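Local coordinates for molybdenum ABC transporter, periplasmic molybdenum-binding protein (Vibrio cholerae, PDB 4RXL) that binds tungstate, and probably molybdate, in the periplasm and is thought to deliver the oxyanion to an ABC importer, at residues I57-E62 with A123-M128; Q102-W107 with W140-S145. All coordinates share one frame; numbering follows the deposited sequence.

Contact 1. Residues I57-E62 with A123-M128; sequences ISANEE and AVPAGM. With WO4 (tungstate(VI)ion), chain B.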
ATOM      1  N   ILE A  57       3.046  -2.396  10.045  1.00 15.12           N
ATOM      2  CA  ILE A  57       3.472  -1.493   8.978  1.00 13.50           C
ATOM      3  C   ILE A  57       2.227  -1.060   8.231  1.00 14.37           C
ATOM      4  O   ILE A  57       1.534  -1.869   7.622  1.00 15.30           O
ATOM      5  CB  ILE A  57       4.452  -2.180   7.996  1.00 15.39           C
ATOM      6  CG1 ILE A  57       5.726  -2.602   8.752  1.00 18.91           C
ATOM      7  CG2 ILE A  57       4.771  -1.293   6.786  1.00 17.91           C
ATOM      8  CD1 ILE A  57       6.656  -3.479   7.922  1.00 19.64           C
ATOM      9  N   SER A  58       1.945   0.224   8.260  1.00 15.08           N
ATOM     10  CA  SER A  58       0.793   0.798   7.548  1.00 15.76           C
ATOM     11  C   SER A  58       1.206   1.460   6.249  1.00 16.09           C
ATOM     12  O   SER A  58       2.334   1.913   6.115  1.00 15.73           O
ATOM     13  CB  SER A  58       0.175   1.838   8.466  1.00 16.05           C
ATOM     14  OG  SER A  58      -0.965   2.429   7.883  1.00 16.20           O
ATOM     15  N   ALA A  59       0.284   1.553   5.284  1.00 13.85           N
ATOM     16  CA  ALA A  59       0.521   2.283   4.046  1.00 13.39           C
ATOM     17  C   ALA A  59       0.123   3.757   4.127  1.00 18.31           C
ATOM     18  O   ALA A  59       0.218   4.488   3.120  1.00 16.50           O
ATOM     19  CB  ALA A  59      -0.158   1.588   2.900  1.00 13.03           C
ATOM     20  N   ASN A  60      -0.326   4.191   5.310  1.00 13.82           N
ATOM     21  CA  ASN A  60      -0.402   5.625   5.616  1.00 16.53           C
ATOM     22  C   ASN A  60      -0.063   5.951   7.067  1.00 17.15           C
ATOM     23  O   ASN A  60       0.001   5.058   7.899  1.00 18.56           O
ATOM     24  CB  ASN A  60      -1.756   6.218   5.201  1.00 15.15           C
ATOM     25  CG  ASN A  60      -2.917   5.746   6.041  1.00 23.41           C
ATOM     26  OD1 ASN A  60      -2.754   5.128   7.093  1.00 20.14           O
ATOM     27  ND2 ASN A  60      -4.138   6.049   5.552  1.00 22.73           N
ATOM     28  N   GLU A  61       0.159   7.220   7.375  1.00 19.04           N
ATOM     29  CA  GLU A  61       0.502   7.604   8.739  1.00 20.78           C
ATOM     30  C   GLU A  61      -0.696   7.466   9.665  1.00 21.36           C
ATOM     31  O   GLU A  61      -0.557   7.106  10.835  1.00 23.13           O
ATOM     32  CB  GLU A  61       1.085   9.028   8.747  1.00 25.78           C
ATOM     33  CG  GLU A  61       2.475   9.046   8.085  1.00 37.39           C
ATOM     34  CD  GLU A  61       3.013  10.427   7.747  1.00 60.87           C
ATOM     35  OE1 GLU A  61       2.237  11.275   7.258  1.00 71.58           O
ATOM     36  OE2 GLU A  61       4.230  10.649   7.934  1.00 50.06           O
ATOM     37  N   GLU A  62      -1.880   7.700   9.113  1.00 19.67           N
ATOM     38  CA  GLU A  62      -3.113   7.773   9.879  1.00 23.47           C
ATOM     39  C   GLU A  62      -3.386   6.474  10.629  1.00 20.55           C
ATOM     40  O   GLU A  62      -3.688   6.516  11.822  1.00 20.58           O
ATOM     41  CB  GLU A  62      -4.287   8.144   8.955  1.00 27.56           C
ATOM     42  CG  GLU A  62      -4.302   9.626   8.531  1.00 49.89           C
ATOM     43  CD  GLU A  62      -3.129  10.088   7.640  1.00 40.09           C
ATOM     44  OE1 GLU A  62      -2.624   9.280   6.800  1.00 27.52           O
ATOM     45  OE2 GLU A  62      -2.731  11.286   7.765  1.00 35.99           O
ATOM     46  N   ALA A 123     -11.335   3.899   3.699  1.00 22.44           N
ATOM     47  CA  ALA A 123     -10.440   3.443   4.770  1.00 25.93           C
ATOM     48  C   ALA A 123      -9.103   2.834   4.344  1.00 24.15           C
ATOM     49  O   ALA A 123      -8.134   2.946   5.082  1.00 22.13           O
ATOM     50  CB  ALA A 123     -11.171   2.469   5.672  1.00 28.05           C
ATOM     51  N   VAL A 124      -9.029   2.170   3.194  1.00 18.08           N
ATOM     52  CA  VAL A 124      -7.765   1.549   2.789  1.00 16.69           C
ATOM     53  C   VAL A 124      -6.850   2.605   2.198  1.00 16.95           C
ATOM     54  O   VAL A 124      -7.293   3.312   1.284  1.00 17.04           O
ATOM     55  CB  VAL A 124      -7.955   0.396   1.774  1.00 14.86           C
ATOM     56  CG1 VAL A 124      -6.602  -0.172   1.391  1.00 15.55           C
ATOM     57  CG2 VAL A 124      -8.852  -0.661   2.383  1.00 20.96           C
ATOM     58  N   PRO A 125      -5.576   2.692   2.651  1.00 14.50           N
ATOM     59  CA  PRO A 125      -4.740   3.792   2.158  1.00 13.61           C
ATOM     60  C   PRO A 125      -4.723   3.953   0.643  1.00 14.89           C
ATOM     61  O   PRO A 125      -4.916   5.060   0.154  1.00 16.36           O
ATOM     62  CB  PRO A 125      -3.357   3.476   2.731  1.00 14.28           C
ATOM     63  CG  PRO A 125      -3.711   2.837   4.048  1.00 17.20           C
ATOM     64  CD  PRO A 125      -4.919   1.958   3.741  1.00 16.89           C
ATOM     65  N   ALA A 126      -4.586   2.860  -0.102  1.00 13.60           N
ATOM     66  CA  ALA A 126      -4.529   2.997  -1.555  1.00 16.11           C
ATOM     67  C   ALA A 126      -5.825   3.567  -2.126  1.00 17.62           C
ATOM     68  O   ALA A 126      -5.804   4.259  -3.150  1.00 17.05           O
ATOM     69  CB  ALA A 126      -4.256   1.651  -2.199  1.00 14.99           C
ATOM     70  N   GLY A 127      -6.963   3.209  -1.527  1.00 17.84           N
ATOM     71  CA  GLY A 127      -8.250   3.814  -1.915  1.00 15.86           C
ATOM     72  C   GLY A 127      -8.355   5.292  -1.543  1.00 14.88           C
ATOM     73  O   GLY A 127      -8.902   6.084  -2.314  1.00 18.54           O
ATOM     74  N   MET A 128      -7.916   5.649  -0.338  1.00 17.59           N
ATOM     75  CA  MET A 128      -7.922   7.046   0.107  1.00 17.70           C
ATOM     76  C   MET A 128      -7.045   7.918  -0.798  1.00 18.47           C
ATOM     77  O   MET A 128      -7.473   9.021  -1.213  1.00 17.97           O
ATOM     78  CB  MET A 128      -7.450   7.180   1.548  1.00 18.22           C
ATOM     79  CG  MET A 128      -8.338   6.490   2.590  1.00 18.39           C
ATOM     80  SD  MET A 128      -7.657   6.347   4.296  1.00 23.17           S
ATOM     81  CE  MET A 128      -7.410   8.060   4.721  1.00 29.72           C
TER
HETATM   82  W   WO4 B 301      -2.785  -1.056   1.342  1.00 14.46           W
HETATM   83  O1  WO4 B 301      -3.992  -2.452   0.541  1.00 15.60           O
HETATM   84  O2  WO4 B 301      -3.061   0.843   0.633  1.00 18.95           O
HETATM   85  O3  WO4 B 301      -3.065  -1.025   3.379  1.00 14.10           O
HETATM   86  O4  WO4 B 301      -0.817  -1.529   0.934  1.00 13.75           O

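Contact 2. Residues Q102-W107 with W140-S145; sequences QDAAAW and WPELES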
ATOM      1  N   GLN A 102      -7.849  14.975 -16.270  1.00 37.25           N
ATOM      2  CA  GLN A 102      -8.927  15.881 -15.882  1.00 37.28           C
ATOM      3  C   GLN A 102     -10.087  15.834 -16.870  1.00 36.48           C
ATOM      4  O   GLN A 102     -11.095  16.516 -16.665  1.00 39.35           O
ATOM      5  CB  GLN A 102      -8.440  17.335 -15.683  1.00 61.45           C
ATOM      6  CG  GLN A 102      -7.424  17.858 -16.687  1.00 72.27           C
ATOM      7  CD  GLN A 102      -5.997  17.572 -16.259  1.00 97.69           C
ATOM      8  OE1 GLN A 102      -5.578  17.964 -15.170  1.00 94.26           O
ATOM      9  NE2 GLN A 102      -5.244  16.876 -17.110  1.00 73.65           N
ATOM     10  N   ASP A 103      -9.930  15.017 -17.914  1.00 47.20           N
ATOM     11  CA  ASP A 103     -10.934  14.819 -18.974  1.00 46.00           C
ATOM     12  C   ASP A 103     -11.817  13.625 -18.587  1.00 46.01           C
ATOM     13  O   ASP A 103     -11.516  12.468 -18.891  1.00 40.22           O
ATOM     14  CB  ASP A 103     -10.213  14.577 -20.320  1.00 56.34           C
ATOM     15  CG  ASP A 103     -11.161  14.466 -21.517  1.00 67.15           C
ATOM     16  OD1 ASP A 103     -12.387  14.672 -21.370  1.00 73.26           O
ATOM     17  OD2 ASP A 103     -10.655  14.165 -22.624  1.00 61.54           O
ATOM     18  N   ALA A 104     -12.908  13.926 -17.897  1.00 40.58           N
ATOM     19  CA  ALA A 104     -13.824  12.908 -17.406  1.00 39.72           C
ATOM     20  C   ALA A 104     -14.308  11.993 -18.514  1.00 45.90           C
ATOM     21  O   ALA A 104     -14.543  10.814 -18.276  1.00 44.18           O
ATOM     22  CB  ALA A 104     -15.013  13.566 -16.724  1.00 47.79           C
ATOM     23  N   ALA A 105     -14.467  12.542 -19.716  1.00 44.32           N
ATOM     24  CA  ALA A 105     -14.919  11.764 -20.868  1.00 53.03           C
ATOM     25  C   ALA A 105     -13.882  10.746 -21.340  1.00 58.11           C
ATOM     26  O   ALA A 105     -14.241   9.684 -21.841  1.00 48.03           O
ATOM     27  CB  ALA A 105     -15.299  12.691 -22.015  1.00 50.90           C
ATOM     28  N   ALA A 106     -12.600  11.061 -21.182  1.00 44.62           N
ATOM     29  CA  ALA A 106     -11.550  10.123 -21.563  1.00 42.62           C
ATOM     30  C   ALA A 106     -11.487   8.949 -20.573  1.00 39.34           C
ATOM     31  O   ALA A 106     -11.134   7.834 -20.962  1.00 44.54           O
ATOM     32  CB  ALA A 106     -10.208  10.828 -21.638  1.00 39.53           C
ATOM     33  N   TRP A 107     -11.809   9.206 -19.303  1.00 41.12           N
ATOM     34  CA  TRP A 107     -11.949   8.130 -18.309  1.00 36.14           C
ATOM     35  C   TRP A 107     -13.109   7.205 -18.679  1.00 34.75           C
ATOM     36  O   TRP A 107     -12.974   5.997 -18.621  1.00 40.80           O
ATOM     37  CB  TRP A 107     -12.201   8.676 -16.905  1.00 32.26           C
ATOM     38  CG  TRP A 107     -11.032   9.222 -16.205  1.00 33.58           C
ATOM     39  CD1 TRP A 107     -10.605  10.507 -16.218  1.00 32.08           C
ATOM     40  CD2 TRP A 107     -10.149   8.514 -15.332  1.00 31.30           C
ATOM     41  NE1 TRP A 107      -9.489  10.651 -15.420  1.00 31.88           N
ATOM     42  CE2 TRP A 107      -9.184   9.439 -14.872  1.00 26.69           C
ATOM     43  CE3 TRP A 107     -10.054   7.175 -14.910  1.00 28.47           C
ATOM     44  CZ2 TRP A 107      -8.161   9.084 -13.980  1.00 30.48           C
ATOM     45  CZ3 TRP A 107      -9.020   6.822 -14.024  1.00 30.94           C
ATOM     46  CH2 TRP A 107      -8.088   7.774 -13.583  1.00 27.20           C
ATOM     47  N   TRP A 140     -13.865  13.150  -9.792  1.00 35.01           N
ATOM     48  CA  TRP A 140     -14.403  12.230  -8.787  1.00 36.48           C
ATOM     49  C   TRP A 140     -15.934  12.047  -8.894  1.00 34.53           C
ATOM     50  O   TRP A 140     -16.392  10.917  -8.998  1.00 40.60           O
ATOM     51  CB  TRP A 140     -13.974  12.650  -7.377  1.00 36.19           C
ATOM     52  CG  TRP A 140     -14.614  11.851  -6.288  1.00 34.63           C
ATOM     53  CD1 TRP A 140     -15.538  12.295  -5.391  1.00 42.79           C
ATOM     54  CD2 TRP A 140     -14.381  10.472  -5.973  1.00 31.07           C
ATOM     55  NE1 TRP A 140     -15.890  11.285  -4.532  1.00 36.22           N
ATOM     56  CE2 TRP A 140     -15.198  10.155  -4.873  1.00 33.42           C
ATOM     57  CE3 TRP A 140     -13.572   9.472  -6.520  1.00 29.94           C
ATOM     58  CZ2 TRP A 140     -15.226   8.887  -4.307  1.00 31.79           C
ATOM     59  CZ3 TRP A 140     -13.601   8.214  -5.945  1.00 29.17           C
ATOM     60  CH2 TRP A 140     -14.423   7.935  -4.853  1.00 30.70           C
ATOM     61  N   PRO A 141     -16.722  13.142  -8.898  1.00 44.12           N
ATOM     62  CA  PRO A 141     -18.182  12.956  -8.981  1.00 45.09           C
ATOM     63  C   PRO A 141     -18.656  12.040 -10.121  1.00 42.37           C
ATOM     64  O   PRO A 141     -19.624  11.309  -9.944  1.00 51.52           O
ATOM     65  CB  PRO A 141     -18.700  14.381  -9.167  1.00 47.15           C
ATOM     66  CG  PRO A 141     -17.670  15.233  -8.508  1.00 54.80           C
ATOM     67  CD  PRO A 141     -16.367  14.572  -8.836  1.00 45.89           C
ATOM     68  N   GLU A 142     -17.974  12.075 -11.263  1.00 46.68           N
ATOM     69  CA  GLU A 142     -18.241  11.152 -12.379  1.00 37.15           C
ATOM     70  C   GLU A 142     -17.828   9.688 -12.129  1.00 46.12           C
ATOM     71  O   GLU A 142     -18.533   8.770 -12.523  1.00 52.75           O
ATOM     72  CB  GLU A 142     -17.538  11.641 -13.650  1.00 43.04           C
ATOM     73  CG  GLU A 142     -18.209  12.838 -14.324  1.00 52.27           C
ATOM     74  CD  GLU A 142     -17.509  14.165 -14.072  1.00 68.36           C
ATOM     75  OE1 GLU A 142     -16.645  14.241 -13.179  1.00 50.25           O
ATOM     76  OE2 GLU A 142     -17.826  15.140 -14.783  1.00 67.71           O
ATOM     77  N   LEU A 143     -16.678   9.480 -11.494  1.00 38.07           N
ATOM     78  CA  LEU A 143     -16.120   8.140 -11.288  1.00 34.00           C
ATOM     79  C   LEU A 143     -16.577   7.472 -10.002  1.00 31.58           C
ATOM     80  O   LEU A 143     -16.445   6.261  -9.868  1.00 34.93           O
ATOM     81  CB  LEU A 143     -14.590   8.215 -11.253  1.00 28.51           C
ATOM     82  CG  LEU A 143     -13.919   8.564 -12.575  1.00 44.11           C
ATOM     83  CD1 LEU A 143     -12.424   8.692 -12.354  1.00 45.24           C
ATOM     84  CD2 LEU A 143     -14.218   7.527 -13.642  1.00 58.53           C
ATOM     85  N   GLU A 144     -17.041   8.276  -9.047  1.00 35.00           N
ATOM     86  CA  GLU A 144     -17.683   7.824  -7.813  1.00 31.84           C
ATOM     87  C   GLU A 144     -18.513   6.537  -8.012  1.00 32.44           C
ATOM     88  O   GLU A 144     -18.406   5.582  -7.243  1.00 32.99           O
ATOM     89  CB  GLU A 144     -18.612   8.958  -7.346  1.00 58.68           C
ATOM     90  CG  GLU A 144     -19.610   8.640  -6.242  1.00 69.44           C
ATOM     91  CD  GLU A 144     -19.020   8.805  -4.860  1.00 59.68           C
ATOM     92  OE1 GLU A 144     -19.276   9.855  -4.234  1.00 69.49           O
ATOM     93  OE2 GLU A 144     -18.299   7.893  -4.405  1.00 81.83           O
ATOM     94  N   SER A 145     -19.336   6.526  -9.059  1.00 33.46           N
ATOM     95  CA  SER A 145     -20.284   5.442  -9.280  1.00 41.82           C
ATOM     96  C   SER A 145     -19.765   4.299 -10.163  1.00 40.44           C
ATOM     97  O   SER A 145     -20.545   3.404 -10.520  1.00 38.30           O
ATOM     98  CB  SER A 145     -21.556   6.025  -9.905  1.00 41.15           C
ATOM     99  OG  SER A 145     -21.280   6.667 -11.151  1.00 42.47           O
TER

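Contact 1. Residues I57-E62 with A123-M128
The backbone N of Ala126 donates a short hydrogen bond of 2.6 Å to O2 of the tungstate, bent to 131° at the hydrogen. Across the cleft the CB of Ala59 lies 3.7 Å from another oxygen of the same ion, O4, so the two segments approach the anion together. Ala126 belongs to the first turn of helix 125-137, with Val124 as its N-cap residue, and the partial positive charge of that helix end probably stabilises the oxyanion without a charged side chain. Pro125 packs beside both the ion and Ala59: its CB is 3.4 Å from O2 and 3.7 Å from the CB of Ala59. The Asn60 side chain crosses this ring at about a right angle. With its CG held between the backbone N and the carbonyl carbon (chi1 69°), Asn60 turns the flat face of its amide to the proline, and Pro125 CG abuts that face 3.6 Å from Asn60 CG. Met128 SD lies 3.7 Å from Asn60 ND2, beyond the edge of the amide and close to its plane. The other end of the amide has a different task, since OD1 caps helix 61-69 by accepting from Trp63 N. The turn is braced by Ser58 OG, which donates to a lone pair of Asn60 O, 2.8 Å away and within the carbonyl plane. Ser40, Ser13, Tyr171 and Val153 complete the grip on the tungstate. The contact is buried where the loop between strand 55-57 and helix 61-69 meets the start of helix 125-137, with helix 40-49 and strand 168-171 alongside.

Contact 2. Residues Q102-W107 with W140-S145
Ala104 and Glu142 bring the two backbones closest, with their CA atoms 6.9 Å apart, where the first turn of helix 104-111 passes the single helical turn 140-143. Asp103 is the N-cap of the former, and its OD1 accepts a weak bond from Ala105 N; the latter closes with a 2.7 Å bond from Glu144 N to Trp140 O. Between them the principal side-chain contact is a CH-pi interaction. Leu143 CD1 sits over one face of the Trp107 indole, 4.0 Å from the centroid of the six-membered ring and 21° off its normal, while its twin CD2 rests 4.0 Å from Trp107 CB. One methyl therefore covers the ring and the other its stem. The indole is anchored at its polar edge, where NE1 donates to Leu101 O, and Phe99 meets it edge-to-face. Nearer the surface, Glu142 bends at chi2 (103°) and turns the flat face of its carboxylate to Ala104 CB, 3.7 Å from Glu142 CD. Leu134 of helix 125-137 packs on both Trp107 and Leu143. Helices 104-111 and 140-143 precede parallel strands 116-119 and 147-150, part of the alpha/beta architecture of one lobe of a periplasmic binding protein, and their contact lies away from the ligand site.

In this two-lobed binding protein one contact lies at the ligand cleft, the other within a lobe. Along the chain their segments alternate, 57-62, 102-107, 123-128 and 140-145; their centres lie 23 Å apart, and their nearest atoms, about 6 Å apart, do not touch. Contact 1 bridges the cleft, joining the lobe that contains strand 55-57 to the start of helix 125-137, whereas contact 2 lies wholly within the second lobe. Helix 125-137 connects them: its N-terminal end faces the anion, and helix 140-143 follows its other end. In sequence, both helices connect parallel strands 116-119 and 147-150, a beta-alpha-beta crossover, so the helix whose start faces the anion is part of the lobe's alpha/beta framework.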